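Local structure of eukaryotic Translation Initiation 4E (Schistosoma mansoni, 3HXI) at residues T52-E57 with L99-L104; P73-P78 with D172-T177. The protein binds the 7-methylguanosine cap of mRNA and probably brings capped messages into translation initiation, a step that 4E-BP proteins restrain. One frame throughout, in Å; residues are numbered along the deposited sequence.

From the N terminus the chain passes through residues 52-57, 73-78, 99-104 and 172-177 in turn, so the two contacts cross rather than nest. Contact 1 closes a loop of 41 residues, which includes strands 63-68 and 84-89, by bringing the link after helix 42-50 against helix 96-108. Contact 2 opens inside that loop, runs on through helix 96-108 and the strands and helices that follow, and closes when helix 170-175 reaches the cap-binding segment. The contacts lie on opposite sides of the chain's centre, their own centres about 23 Å apart: contact 1 ties together elements beside the bound 4E-BP peptide, contact 2 borders the cap pocket.

Contact 1 of 2, residues T52-E57 with L99-L104; sequences TVRPRE and LWDELL
Arg54 meets Asp101 end-on, its NH1 and NH2 each taking one carboxylate oxygen. The two side chains cross at about a right angle, yet their flat ends lie nearly coplanar. NH1 to OD1 of Asp101 is the shorter arm, 2.8 Å and almost straight at 172°, and it uses the syn lone pair of OD1. The NH2 to Asp101 OD2 arm is longer, 3.1 Å, and leaves both planes somewhat. Arg54 reaches this position by folding at chi2 (-95°) and chi3 (67°), and the bend also lays one face of its guanidinium over Pro55 CD.

Pro55, one residue on, meets Trp100 again roughly at right angles, with Pro55 CG 3.5 Å from Trp100 CD1 and 3.6 Å from Trp100 CB. At the polar edge of the ring, Trp100 NE1 is hydrogen-bonded to Tyr18, while Leu104 CD2 sits over one face. Pro55 and Trp100 also pack on strand 121-127, so the loop is wedged against helix 96-108 and the sheet.

A basic side chain of the bound 4E-BP peptide forms a salt bridge with OD2 of Asp101. With two cationic partners, Asp101 would be expected to stay ionised, its carboxylate offsetting their closely spaced like charges.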
ATOM      1  N   THR A  52      10.210  11.576  -6.086  1.00 26.32           N
ATOM      2  CA  THR A  52      10.111  11.454  -4.642  1.00 25.27           C
ATOM      3  C   THR A  52      11.130  10.420  -4.202  1.00 24.40           C
ATOM      4  O   THR A  52      11.642   9.667  -5.031  1.00 24.53           O
ATOM      5  CB  THR A  52       8.697  11.042  -4.188  1.00 24.87           C
ATOM      6  OG1 THR A  52       8.320   9.834  -4.862  1.00 24.24           O
ATOM      7  CG2 THR A  52       7.681  12.133  -4.513  1.00 26.31           C
ATOM      8  N   VAL A  53      11.414  10.382  -2.902  1.00 24.14           N
ATOM      9  CA  VAL A  53      12.499   9.563  -2.369  1.00 23.21           C
ATOM     10  C   VAL A  53      12.251   8.054  -2.619  1.00 23.28           C
ATOM     11  O   VAL A  53      11.105   7.583  -2.500  1.00 22.79           O
ATOM     12  CB  VAL A  53      12.732   9.911  -0.876  1.00 23.70           C
ATOM     13  CG1 VAL A  53      11.455   9.655  -0.034  1.00 25.66           C
ATOM     14  CG2 VAL A  53      13.981   9.198  -0.302  1.00 24.68           C
ATOM     15  N   ARG A  54      13.298   7.317  -3.009  1.00 22.02           N
ATOM     16  CA  ARG A  54      13.202   5.850  -3.163  1.00 22.30           C
ATOM     17  C   ARG A  54      13.114   5.163  -1.798  1.00 22.33           C
ATOM     18  O   ARG A  54      13.760   5.617  -0.857  1.00 22.91           O
ATOM     19  CB  ARG A  54      14.397   5.281  -3.937  1.00 22.76           C
ATOM     20  CG  ARG A  54      14.569   5.791  -5.354  1.00 23.10           C
ATOM     21  CD  ARG A  54      13.908   4.850  -6.346  1.00 22.55           C
ATOM     22  NE  ARG A  54      12.450   4.833  -6.196  1.00 19.65           N
ATOM     23  CZ  ARG A  54      11.696   3.775  -6.495  1.00 18.59           C
ATOM     24  NH1 ARG A  54      10.386   3.823  -6.345  1.00 18.68           N
ATOM     25  NH2 ARG A  54      12.262   2.665  -6.941  1.00 18.87           N
ATOM     26  N   PRO A  55      12.314   4.073  -1.678  1.00 21.85           N
ATOM     27  CA  PRO A  55      12.281   3.357  -0.394  1.00 21.41           C
ATOM     28  C   PRO A  55      13.664   3.041   0.212  1.00 21.57           C
ATOM     29  O   PRO A  55      13.830   3.117   1.434  1.00 21.17           O
ATOM     30  CB  PRO A  55      11.516   2.071  -0.724  1.00 22.45           C
ATOM     31  CG  PRO A  55      10.599   2.471  -1.839  1.00 21.10           C
ATOM     32  CD  PRO A  55      11.388   3.478  -2.663  1.00 22.01           C
ATOM     33  N   ARG A  56      14.654   2.704  -0.613  1.00 22.08           N
ATOM     34  CA  ARG A  56      15.948   2.316  -0.055  1.00 22.94           C
ATOM     35  C   ARG A  56      16.726   3.500   0.514  1.00 24.95           C
ATOM     36  O   ARG A  56      17.645   3.309   1.308  1.00 25.18           O
ATOM     37  CB  ARG A  56      16.771   1.530  -1.077  1.00 23.36           C
ATOM     38  N   GLU A  57      16.324   4.718   0.148  1.00 25.51           N
ATOM     39  CA  GLU A  57      17.014   5.946   0.598  1.00 27.45           C
ATOM     40  C   GLU A  57      16.347   6.648   1.792  1.00 28.76           C
ATOM     41  O   GLU A  57      16.983   7.486   2.458  1.00 29.17           O
ATOM     42  CB  GLU A  57      17.163   6.920  -0.577  1.00 27.73           C
ATOM     43  N   LEU A  99      10.013  -4.264  -3.812  1.00 16.48           N
ATOM     44  CA  LEU A  99       8.749  -4.535  -3.103  1.00 16.71           C
ATOM     45  C   LEU A  99       7.733  -3.412  -3.316  1.00 16.12           C
ATOM     46  O   LEU A  99       6.575  -3.667  -3.641  1.00 15.56           O
ATOM     47  CB  LEU A  99       8.973  -4.701  -1.590  1.00 15.75           C
ATOM     48  CG  LEU A  99       9.719  -5.956  -1.121  1.00 17.28           C
ATOM     49  CD1 LEU A  99       9.850  -5.945   0.401  1.00 17.31           C
ATOM     50  CD2 LEU A  99       9.012  -7.246  -1.587  1.00 16.41           C
ATOM     51  N   TRP A 100       8.179  -2.180  -3.119  1.00 15.68           N
ATOM     52  CA  TRP A 100       7.292  -1.011  -3.268  1.00 15.74           C
ATOM     53  C   TRP A 100       6.832  -0.838  -4.697  1.00 15.86           C
ATOM     54  O   TRP A 100       5.643  -0.681  -4.943  1.00 14.22           O
ATOM     55  CB  TRP A 100       7.992   0.247  -2.788  1.00 16.03           C
ATOM     56  CG  TRP A 100       7.122   1.459  -2.585  1.00 16.39           C
ATOM     57  CD1 TRP A 100       7.347   2.696  -3.102  1.00 15.97           C
ATOM     58  CD2 TRP A 100       5.919   1.562  -1.793  1.00 14.28           C
ATOM     59  NE1 TRP A 100       6.360   3.579  -2.681  1.00 15.42           N
ATOM     60  CE2 TRP A 100       5.473   2.905  -1.885  1.00 17.05           C
ATOM     61  CE3 TRP A 100       5.176   0.658  -1.026  1.00 16.78           C
ATOM     62  CZ2 TRP A 100       4.304   3.368  -1.232  1.00 15.16           C
ATOM     63  CZ3 TRP A 100       4.005   1.117  -0.372  1.00 15.89           C
ATOM     64  CH2 TRP A 100       3.588   2.465  -0.487  1.00 17.05           C
ATOM     65  N   ASP A 101       7.762  -0.877  -5.651  1.00 16.69           N
ATOM     66  CA  ASP A 101       7.381  -0.746  -7.064  1.00 16.49           C
ATOM     67  C   ASP A 101       6.425  -1.850  -7.540  1.00 15.45           C
ATOM     68  O   ASP A 101       5.471  -1.561  -8.233  1.00 16.28           O
ATOM     69  CB  ASP A 101       8.606  -0.721  -7.978  1.00 15.84           C
ATOM     70  CG  ASP A 101       9.444   0.545  -7.823  1.00 19.46           C
ATOM     71  OD1 ASP A 101       8.988   1.519  -7.166  1.00 21.16           O
ATOM     72  OD2 ASP A 101      10.580   0.558  -8.381  1.00 19.58           O
ATOM     73  N   GLU A 102       6.682  -3.105  -7.170  1.00 15.43           N
ATOM     74  CA  GLU A 102       5.795  -4.207  -7.566  1.00 14.72           C
ATOM     75  C   GLU A 102       4.418  -4.040  -6.926  1.00 15.94           C
ATOM     76  O   GLU A 102       3.371  -4.305  -7.559  1.00 16.15           O
ATOM     77  CB  GLU A 102       6.376  -5.562  -7.140  1.00 14.54           C
ATOM     78  CG  GLU A 102       7.644  -5.972  -7.905  1.00 16.74           C
ATOM     79  CD  GLU A 102       7.433  -6.000  -9.418  1.00 19.40           C
ATOM     80  OE1 GLU A 102       6.416  -6.551  -9.902  1.00 20.50           O
ATOM     81  OE2 GLU A 102       8.321  -5.502 -10.124  1.00 23.67           O
ATOM     82  N   LEU A 103       4.423  -3.634  -5.663  1.00 15.04           N
ATOM     83  CA  LEU A 103       3.173  -3.454  -4.940  1.00 15.03           C
ATOM     84  C   LEU A 103       2.323  -2.370  -5.602  1.00 15.43           C
ATOM     85  O   LEU A 103       1.129  -2.583  -5.875  1.00 16.32           O
ATOM     86  CB  LEU A 103       3.406  -3.154  -3.456  1.00 15.55           C
ATOM     87  CG  LEU A 103       2.141  -3.210  -2.565  1.00 15.78           C
ATOM     88  CD1 LEU A 103       1.513  -4.608  -2.599  1.00 17.36           C
ATOM     89  CD2 LEU A 103       2.434  -2.768  -1.139  1.00 17.09           C
ATOM     90  N   LEU A 104       2.934  -1.225  -5.882  1.00 14.12           N
ATOM     91  CA  LEU A 104       2.210  -0.110  -6.471  1.00 15.28           C
ATOM     92  C   LEU A 104       1.749  -0.412  -7.894  1.00 15.52           C
ATOM     93  O   LEU A 104       0.655  -0.036  -8.282  1.00 15.70           O
ATOM     94  CB  LEU A 104       3.053   1.177  -6.410  1.00 16.09           C
ATOM     95  CG  LEU A 104       3.481   1.676  -5.022  1.00 15.85           C
ATOM     96  CD1 LEU A 104       3.967   3.104  -5.164  1.00 13.18           C
ATOM     97  CD2 LEU A 104       2.379   1.554  -3.926  1.00 18.38           C
TER

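Contact 2 of 2, residues P73-P78 with D172-T177; sequences PKWEDP and DQRSQT. With GTG (7-methyl-guanosine-5'-triphosphate-5'-guanosine), chain C.
Arg174 lies along one face of the Trp75 indole, and the methylated guanine of the cap lies over the other. On the arginine side the contact is a CH-pi interaction: CG of Arg174 stands 4.2 Å from the centroid of the six-membered ring of Trp75. From there the arginine runs extended through CD to NE, which carries the guanidinium along the indole until one of its faces meets the rim, with Arg174 NH1 3.5 Å from Trp75 CE3. On the cap side, C6A of the base is 3.3 Å above the indole plane, offset toward the rim.

This is one half of the eIF4E cap pocket, a family hallmark in which two tryptophans sandwich the 7-methylguanine while a glutamate reads its Watson-Crick edge; Trp29, which touches Lys74, is probably the other tryptophan.

Hydrogen bonds set the base in place. Trp75 N donates to O6A of the cap over 2.8 Å, and N1A of the base donates to Glu76 OE1 over 2.9 Å at a near-straight 166°, with a weak bond from N2A to OE2 beside it. The type I turn from Lys74 to Asp77 offers both the backbone N-H and the carboxylate to the base. The indole is itself held at its edge, where NE1 of Trp75 donates over 2.9 Å to Gln173 OE1, approaching from above the amide plane, 58° out of it. Gln173 NE2 in turn is bonded to Gln168 O, which fixes the rotation of the amide.

Charge joins the same groups: Arg174 NH2 bridges at 3.0 Å to Glu76 OE2, the same oxygen that takes the weak bond from N2A, coming from above the carboxylate plane, the two flat groups steeply inclined at 76°.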
ATOM      1  N   PRO A  73      -5.663   8.683   4.010  1.00 22.17           N
ATOM      2  CA  PRO A  73      -4.806   7.604   4.494  1.00 22.02           C
ATOM      3  C   PRO A  73      -4.780   7.506   6.023  1.00 23.03           C
ATOM      4  O   PRO A  73      -3.728   7.686   6.640  1.00 23.35           O
ATOM      5  CB  PRO A  73      -3.425   8.009   3.963  1.00 22.44           C
ATOM      6  CG  PRO A  73      -3.463   9.491   3.967  1.00 21.56           C
ATOM      7  CD  PRO A  73      -4.875   9.870   3.601  1.00 21.57           C
ATOM      8  N   LYS A  74      -5.927   7.226   6.636  1.00 22.30           N
ATOM      9  CA  LYS A  74      -5.989   7.100   8.084  1.00 23.13           C
ATOM     10  C   LYS A  74      -7.184   6.250   8.473  1.00 21.30           C
ATOM     11  O   LYS A  74      -8.136   6.120   7.693  1.00 21.43           O
ATOM     12  CB  LYS A  74      -6.015   8.479   8.779  1.00 22.96           C
ATOM     13  CG  LYS A  74      -7.252   9.332   8.516  1.00 26.81           C
ATOM     14  CD  LYS A  74      -7.000  10.827   8.833  1.00 27.48           C
ATOM     15  CE  LYS A  74      -7.160  11.172  10.321  1.00 32.75           C
ATOM     16  NZ  LYS A  74      -7.584  12.608  10.527  1.00 32.85           N
ATOM     17  N   TRP A  75      -7.126   5.647   9.662  1.00 21.21           N
ATOM     18  CA  TRP A  75      -8.143   4.691  10.076  1.00 21.42           C
ATOM     19  C   TRP A  75      -9.507   5.357  10.081  1.00 22.58           C
ATOM     20  O   TRP A  75     -10.540   4.704   9.840  1.00 22.75           O
ATOM     21  CB  TRP A  75      -7.867   4.171  11.489  1.00 21.19           C
ATOM     22  CG  TRP A  75      -6.599   3.356  11.658  1.00 21.81           C
ATOM     23  CD1 TRP A  75      -6.099   2.408  10.809  1.00 22.37           C
ATOM     24  CD2 TRP A  75      -5.712   3.402  12.779  1.00 21.39           C
ATOM     25  NE1 TRP A  75      -4.926   1.887  11.315  1.00 23.27           N
ATOM     26  CE2 TRP A  75      -4.675   2.467  12.533  1.00 21.66           C
ATOM     27  CE3 TRP A  75      -5.698   4.131  13.976  1.00 20.32           C
ATOM     28  CZ2 TRP A  75      -3.638   2.252  13.429  1.00 21.97           C
ATOM     29  CZ3 TRP A  75      -4.658   3.912  14.880  1.00 22.64           C
ATOM     30  CH2 TRP A  75      -3.640   2.985  14.599  1.00 22.02           C
ATOM     31  N   GLU A  76      -9.498   6.658  10.359  1.00 23.56           N
ATOM     32  CA  GLU A  76     -10.735   7.423  10.584  1.00 25.11           C
ATOM     33  C   GLU A  76     -11.661   7.569   9.361  1.00 25.44           C
ATOM     34  O   GLU A  76     -12.869   7.850   9.526  1.00 26.42           O
ATOM     35  CB  GLU A  76     -10.408   8.776  11.230  1.00 25.60           C
ATOM     36  CG  GLU A  76      -9.926   8.653  12.690  1.00 26.39           C
ATOM     37  CD  GLU A  76      -8.492   8.131  12.854  1.00 30.03           C
ATOM     38  OE1 GLU A  76      -7.658   8.246  11.927  1.00 25.56           O
ATOM     39  OE2 GLU A  76      -8.204   7.588  13.941  1.00 33.95           O
ATOM     40  N   ASP A  77     -11.117   7.356   8.158  1.00 24.04           N
ATOM     41  CA  ASP A  77     -11.892   7.376   6.911  1.00 23.65           C
ATOM     42  C   ASP A  77     -12.942   6.271   6.867  1.00 23.73           C
ATOM     43  O   ASP A  77     -12.648   5.136   7.255  1.00 22.44           O
ATOM     44  CB  ASP A  77     -10.953   7.238   5.707  1.00 23.61           C
ATOM     45  CG  ASP A  77     -11.622   7.633   4.398  1.00 21.87           C
ATOM     46  OD1 ASP A  77     -11.403   8.767   3.956  1.00 22.03           O
ATOM     47  OD2 ASP A  77     -12.361   6.818   3.820  1.00 24.10           O
ATOM     48  N   PRO A  78     -14.172   6.596   6.391  1.00 25.00           N
ATOM     49  CA  PRO A  78     -15.286   5.633   6.347  1.00 24.99           C
ATOM     50  C   PRO A  78     -14.893   4.368   5.607  1.00 24.64           C
ATOM     51  O   PRO A  78     -15.308   3.268   5.986  1.00 25.22           O
ATOM     52  CB  PRO A  78     -16.377   6.377   5.556  1.00 25.81           C
ATOM     53  CG  PRO A  78     -16.059   7.812   5.725  1.00 26.30           C
ATOM     54  CD  PRO A  78     -14.574   7.925   5.878  1.00 24.88           C
ATOM     55  N   ASP A 172      -7.527  -4.133  15.785  1.00 28.76           N
ATOM     56  CA  ASP A 172      -6.258  -4.678  16.273  1.00 28.95           C
ATOM     57  C   ASP A 172      -5.088  -3.717  16.078  1.00 28.25           C
ATOM     58  O   ASP A 172      -4.180  -3.673  16.911  1.00 29.46           O
ATOM     59  CB  ASP A 172      -5.945  -6.028  15.611  1.00 28.93           C
ATOM     60  CG  ASP A 172      -6.967  -7.108  15.955  1.00 30.88           C
ATOM     61  OD1 ASP A 172      -7.717  -6.962  16.944  1.00 34.74           O
ATOM     62  OD2 ASP A 172      -7.043  -8.102  15.216  1.00 33.28           O
ATOM     63  N   GLN A 173      -5.096  -2.968  14.970  1.00 27.15           N
ATOM     64  CA  GLN A 173      -4.073  -1.950  14.712  1.00 25.78           C
ATOM     65  C   GLN A 173      -4.142  -0.837  15.763  1.00 27.07           C
ATOM     66  O   GLN A 173      -3.122  -0.423  16.303  1.00 26.64           O
ATOM     67  CB  GLN A 173      -4.231  -1.349  13.311  1.00 25.64           C
ATOM     68  CG  GLN A 173      -3.962  -2.312  12.154  1.00 22.71           C
ATOM     69  CD  GLN A 173      -4.195  -1.665  10.795  1.00 22.13           C
ATOM     70  OE1 GLN A 173      -3.695  -0.590  10.522  1.00 20.66           O
ATOM     71  NE2 GLN A 173      -4.975  -2.312   9.956  1.00 18.03           N
ATOM     72  N   ARG A 174      -5.351  -0.368  16.052  1.00 28.56           N
ATOM     73  CA  ARG A 174      -5.567   0.679  17.051  1.00 31.35           C
ATOM     74  C   ARG A 174      -4.986   0.310  18.407  1.00 32.60           C
ATOM     75  O   ARG A 174      -4.370   1.146  19.086  1.00 33.95           O
ATOM     76  CB  ARG A 174      -7.060   0.964  17.220  1.00 31.09           C
ATOM     77  CG  ARG A 174      -7.736   1.535  15.983  1.00 33.16           C
ATOM     78  CD  ARG A 174      -9.171   1.948  16.304  1.00 37.47           C
ATOM     79  NE  ARG A 174      -9.656   2.985  15.400  1.00 38.29           N
ATOM     80  CZ  ARG A 174      -9.238   4.248  15.419  1.00 38.99           C
ATOM     81  NH1 ARG A 174      -8.319   4.637  16.294  1.00 42.85           N
ATOM     82  NH2 ARG A 174      -9.738   5.126  14.565  1.00 40.63           N
ATOM     83  N   SER A 175      -5.160  -0.954  18.783  1.00 33.88           N
ATOM     84  CA  SER A 175      -4.851  -1.410  20.132  1.00 34.86           C
ATOM     85  C   SER A 175      -3.416  -1.925  20.267  1.00 34.91           C
ATOM     86  O   SER A 175      -2.971  -2.232  21.372  1.00 35.42           O
ATOM     87  CB  SER A 175      -5.861  -2.473  20.554  1.00 34.37           C
ATOM     88  OG  SER A 175      -5.621  -3.690  19.861  1.00 36.51           O
ATOM     89  N   GLN A 176      -2.693  -1.984  19.147  1.00 35.43           N
ATOM     90  CA  GLN A 176      -1.301  -2.443  19.114  1.00 35.40           C
ATOM     91  C   GLN A 176      -0.352  -1.457  19.797  1.00 35.02           C
ATOM     92  O   GLN A 176      -0.430  -0.255  19.570  1.00 34.25           O
ATOM     93  CB  GLN A 176      -0.855  -2.657  17.669  1.00 36.10           C
ATOM     94  CG  GLN A 176       0.298  -3.616  17.504  1.00 39.51           C
ATOM     95  CD  GLN A 176       0.277  -4.303  16.156  1.00 44.93           C
ATOM     96  OE1 GLN A 176      -0.073  -3.692  15.133  1.00 45.30           O
ATOM     97  NE2 GLN A 176       0.645  -5.586  16.139  1.00 44.80           N
ATOM     98  N   THR A 177       0.548  -1.980  20.626  1.00 34.08           N
ATOM     99  CA  THR A 177       1.466  -1.139  21.380  1.00 33.85           C
ATOM    100  C   THR A 177       2.730  -0.981  20.570  1.00 33.67           C
ATOM    101  O   THR A 177       3.252  -1.957  20.042  1.00 34.11           O
ATOM    102  CB  THR A 177       1.775  -1.750  22.772  1.00 34.33           C
ATOM    103  OG1 THR A 177       0.546  -1.966  23.480  1.00 34.98           O
ATOM    104  CG2 THR A 177       2.671  -0.832  23.592  1.00 33.91           C
TER
HETATM  105  PA  GTG C 501       2.925   2.914  13.278  1.00 21.25           P
HETATM  106  O1A GTG C 501       3.864   3.964  12.750  1.00 20.05           O
HETATM  107  O2A GTG C 501       2.091   2.052  12.354  1.00 23.21           O
HETATM  108  O3A GTG C 501       3.636   1.920  14.320  1.00 21.39           O
HETATM  109  PB  GTG C 501       5.181   1.717  14.637  1.00 22.28           P
HETATM  110  O1B GTG C 501       5.969   1.437  13.381  1.00 21.88           O
HETATM  111  O2B GTG C 501       5.223   0.717  15.788  1.00 20.60           O
HETATM  112  O3B GTG C 501       5.546   3.153  15.260  1.00 20.52           O
HETATM  113  N9A GTG C 501      -1.418   5.976  13.972  1.00 21.80           N
HETATM  114  C8A GTG C 501      -1.056   5.166  12.972  1.00 20.77           C
HETATM  115  N7A GTG C 501      -2.032   5.169  12.037  1.00 20.35           N
HETATM  116  C7X GTG C 501      -1.969   4.384  10.779  1.00 20.75           C
HETATM  117  C5A GTG C 501      -2.998   5.984  12.470  1.00 20.56           C
HETATM  118  C6A GTG C 501      -4.225   6.348  11.903  1.00 22.64           C
HETATM  119  O6A GTG C 501      -4.622   5.915  10.797  1.00 20.99           O
HETATM  120  N1A GTG C 501      -5.017   7.196  12.606  1.00 22.15           N
HETATM  121  C2A GTG C 501      -4.599   7.688  13.815  1.00 22.57           C
HETATM  122  N2A GTG C 501      -5.362   8.536  14.528  1.00 22.37           N
HETATM  123  N3A GTG C 501      -3.410   7.335  14.353  1.00 21.59           N
HETATM  124  C4A GTG C 501      -2.605   6.492  13.683  1.00 21.15           C
HETATM  125  O5D GTG C 501       1.888   3.679  14.199  1.00 21.02           O
HETATM  126  C5D GTG C 501       2.374   4.454  15.289  1.00 20.59           C
HETATM  127  C4D GTG C 501       1.219   5.185  15.935  1.00 21.64           C
HETATM  128  O4D GTG C 501       0.724   6.149  15.015  1.00 20.99           O
HETATM  129  C3D GTG C 501       0.035   4.299  16.265  1.00 23.31           C
HETATM  130  O3D GTG C 501       0.228   3.614  17.501  1.00 22.81           O
HETATM  131  C2D GTG C 501      -1.089   5.306  16.314  1.00 23.34           C
HETATM  132  O2D GTG C 501      -1.086   5.979  17.582  1.00 23.97           O
HETATM  133  C1D GTG C 501      -0.681   6.287  15.221  1.00 22.42           C
HETATM  134  PG  GTG C 501       7.007   3.712  15.628  1.00 21.25           P
HETATM  135  O1G GTG C 501       8.111   2.997  14.916  1.00 21.42           O
HETATM  136  O2G GTG C 501       7.077   3.887  17.135  1.00 22.85           O
HETATM  137  O5E GTG C 501       6.876   5.186  15.001  1.00 22.25           O
HETATM  138  C5E GTG C 501       6.902   5.369  13.587  1.00 20.85           C
HETATM  139  C4E GTG C 501       6.862   6.847  13.259  1.00 22.56           C
HETATM  140  O4E GTG C 501       5.620   7.388  13.720  1.00 21.11           O
HETATM  141  C3E GTG C 501       7.944   7.642  13.967  1.00 23.30           C
HETATM  142  O3E GTG C 501       8.228   8.786  13.145  1.00 24.31           O
HETATM  143  C2E GTG C 501       7.280   8.132  15.246  1.00 22.62           C
HETATM  144  O2E GTG C 501       7.878   9.332  15.764  1.00 22.59           O
HETATM  145  C1E GTG C 501       5.868   8.380  14.735  1.00 24.52           C
HETATM  146  N9B GTG C 501       4.762   8.267  15.706  1.00 24.29           N
HETATM  147  C8B GTG C 501       4.634   6.968  16.324  1.00 26.24           C
HETATM  148  N7B GTG C 501       3.455   7.173  17.158  1.00 26.72           N
HETATM  149  C5B GTG C 501       2.998   8.446  16.953  1.00 26.85           C
HETATM  150  C6B GTG C 501       1.861   9.211  17.493  1.00 27.70           C
HETATM  151  O6B GTG C 501       1.104   8.635  18.320  1.00 26.90           O
HETATM  152  N1B GTG C 501       1.703  10.502  17.082  1.00 26.77           N
HETATM  153  C2B GTG C 501       2.558  11.090  16.176  1.00 27.23           C
HETATM  154  N2B GTG C 501       2.380  12.372  15.770  1.00 26.10           N
HETATM  155  N3B GTG C 501       3.618  10.438  15.640  1.00 26.54           N
HETATM  156  C4B GTG C 501       3.853   9.156  15.984  1.00 25.36           C